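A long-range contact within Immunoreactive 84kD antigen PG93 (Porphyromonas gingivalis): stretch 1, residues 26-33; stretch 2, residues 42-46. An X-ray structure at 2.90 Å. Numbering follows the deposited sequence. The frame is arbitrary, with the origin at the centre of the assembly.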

# COMPACT_ATOMS: atom_id res chain seq x y z
N VAL A 26 -21.23 -6.57 -6.65
CA VAL A 26 -22.41 -5.78 -7.03
C VAL A 26 -22.73 -6.04 -8.51
O VAL A 26 -21.82 -5.93 -9.35
CB VAL A 26 -22.19 -4.25 -6.77
CG1 VAL A 26 -23.27 -3.39 -7.42
CG2 VAL A 26 -22.08 -3.93 -5.29
N GLU A 27 -24.01 -6.33 -8.84
CA GLU A 27 -24.44 -6.50 -10.23
C GLU A 27 -24.88 -5.16 -10.84
O GLU A 27 -25.67 -4.44 -10.22
CB GLU A 27 -25.58 -7.53 -10.37
CG GLU A 27 -25.81 -7.93 -11.83
CD GLU A 27 -27.15 -8.56 -12.16
OE1 GLU A 27 -27.71 -9.27 -11.29
OE2 GLU A 27 -27.61 -8.40 -13.31
N THR A 28 -24.37 -4.85 -12.05
CA THR A 28 -24.64 -3.66 -12.89
C THR A 28 -25.30 -4.20 -14.18
O THR A 28 -24.96 -5.33 -14.53
CB THR A 28 -23.29 -2.92 -13.12
OG1 THR A 28 -22.99 -2.15 -11.95
CG2 THR A 28 -23.24 -2.04 -14.39
N PRO A 29 -26.20 -3.47 -14.90
CA PRO A 29 -26.80 -4.03 -16.14
C PRO A 29 -25.79 -4.62 -17.12
O PRO A 29 -26.09 -5.65 -17.70
CB PRO A 29 -27.53 -2.84 -16.76
CG PRO A 29 -27.86 -1.97 -15.61
CD PRO A 29 -26.73 -2.12 -14.63
N LYS A 30 -24.59 -4.02 -17.26
CA LYS A 30 -23.57 -4.54 -18.19
C LYS A 30 -22.20 -4.88 -17.50
O LYS A 30 -21.28 -5.33 -18.19
CB LYS A 30 -23.35 -3.55 -19.36
CG LYS A 30 -24.56 -3.34 -20.30
CD LYS A 30 -24.56 -4.29 -21.50
CE LYS A 30 -25.94 -4.78 -21.87
NZ LYS A 30 -25.98 -5.37 -23.23
N LYS A 31 -22.07 -4.69 -16.17
CA LYS A 31 -20.80 -4.94 -15.46
C LYS A 31 -21.01 -5.60 -14.09
O LYS A 31 -22.14 -5.70 -13.61
CB LYS A 31 -20.03 -3.62 -15.26
CG LYS A 31 -19.32 -3.08 -16.50
CD LYS A 31 -18.93 -1.59 -16.36
CE LYS A 31 -19.91 -0.67 -17.06
NZ LYS A 31 -19.25 0.58 -17.53
N VAL A 32 -19.92 -6.08 -13.48
CA VAL A 32 -19.95 -6.69 -12.15
C VAL A 32 -18.89 -5.98 -11.33
O VAL A 32 -17.69 -6.20 -11.55
CB VAL A 32 -19.79 -8.24 -12.12
CG1 VAL A 32 -19.91 -8.78 -10.69
CG2 VAL A 32 -20.79 -8.94 -13.03
N PHE A 33 -19.31 -5.09 -10.44
CA PHE A 33 -18.34 -4.38 -9.62
C PHE A 33 -18.00 -5.23 -8.41
O PHE A 33 -18.89 -5.90 -7.87
CB PHE A 33 -18.85 -2.99 -9.21
CG PHE A 33 -18.68 -1.96 -10.31
CD1 PHE A 33 -17.44 -1.35 -10.51
CD2 PHE A 33 -19.74 -1.61 -11.13
CE1 PHE A 33 -17.28 -0.39 -11.52
CE2 PHE A 33 -19.57 -0.66 -12.14
CZ PHE A 33 -18.35 -0.06 -12.33
N SER A 42 -14.05 -3.62 -11.89
CA SER A 42 -15.13 -3.96 -12.80
C SER A 42 -14.84 -5.31 -13.48
O SER A 42 -13.67 -5.71 -13.53
CB SER A 42 -15.27 -2.85 -13.84
OG SER A 42 -16.30 -3.10 -14.78
N VAL A 43 -15.89 -6.01 -14.00
CA VAL A 43 -15.83 -7.28 -14.76
C VAL A 43 -17.03 -7.31 -15.73
O VAL A 43 -18.17 -7.12 -15.30
CB VAL A 43 -15.79 -8.60 -13.91
CG1 VAL A 43 -15.57 -9.82 -14.81
CG2 VAL A 43 -14.74 -8.57 -12.80
N GLY A 44 -16.77 -7.58 -17.00
CA GLY A 44 -17.83 -7.66 -18.01
C GLY A 44 -18.69 -8.89 -17.86
O GLY A 44 -18.19 -9.94 -17.43
N LYS A 45 -19.99 -8.79 -18.20
CA LYS A 45 -20.94 -9.91 -18.09
C LYS A 45 -20.99 -10.75 -19.40
O LYS A 45 -20.07 -11.53 -19.64
CB LYS A 45 -22.33 -9.40 -17.69
CG LYS A 45 -22.43 -9.04 -16.21
CD LYS A 45 -23.60 -8.13 -15.91
CE LYS A 45 -24.89 -8.86 -15.62
NZ LYS A 45 -26.06 -8.06 -16.05
N GLU A 46 -22.07 -10.59 -20.23
CA GLU A 46 -22.32 -11.29 -21.51
C GLU A 46 -21.05 -11.38 -22.41
O GLU A 46 -20.73 -12.45 -22.94
CB GLU A 46 -23.46 -10.59 -22.28
CG GLU A 46 -24.04 -11.37 -23.46
CD GLU A 46 -25.22 -12.27 -23.15
OE1 GLU A 46 -26.23 -11.75 -22.62
OE2 GLU A 46 -25.15 -13.48 -23.48

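This is a short backbone pairing between a hairpin and a following segment, reinforced at one end by a lysine that reaches into the hairpin turn. Stretch 1 folds back on itself. V26 and F33 pair through two backbone hydrogen bonds, and T28 N bonds to K31 O, so the chain reverses around P29 and K30. Stretch 2 lies beside the returning arm. K31 faces G44 in a single beta bridge, with their CA atoms 4.8 Å apart.

The central link is the hydrogen bond from V32 N to V43 O, at 2.7 Å. The same carbonyl also receives a CA-H...O contact: K31 CA lies 3.4 Å from V43 O. V32 O and V43 N are 3.0 Å apart, so both polar backbone atoms of V32 lie close to V43. The side chains of these two valines also meet, with V32 CB 4.4 Å from V43 CB.

K45 has the largest area covered in the contact. Its CA-to-CB bond points toward stretch 1, and its aliphatic part packs along the hairpin, with K45 CG 3.6 Å from V32 CG2. The K45 side chain ends at the turn. There K45 NZ donates a hydrogen bond to P29 O at 2.9 Å and a weak one to T28 O at 3.3 Å. K45 NZ also forms a salt bridge with E27, 3.2 Å from E27 OE2. One ammonium group thus meets two turn carbonyls and a carboxylate. The carboxylate brings an opposite charge to the ammonium group, and its oxygens are also bonded elsewhere in the structure.

At the other end, S42 packs against two side chains. S42 CB is 3.9 Å from F33 CE1, an oblique approach to the ring. S42 OG lies 3.4 Å from K31 CD, a carbon of the lysine chain, so this is packing against the aliphatic part.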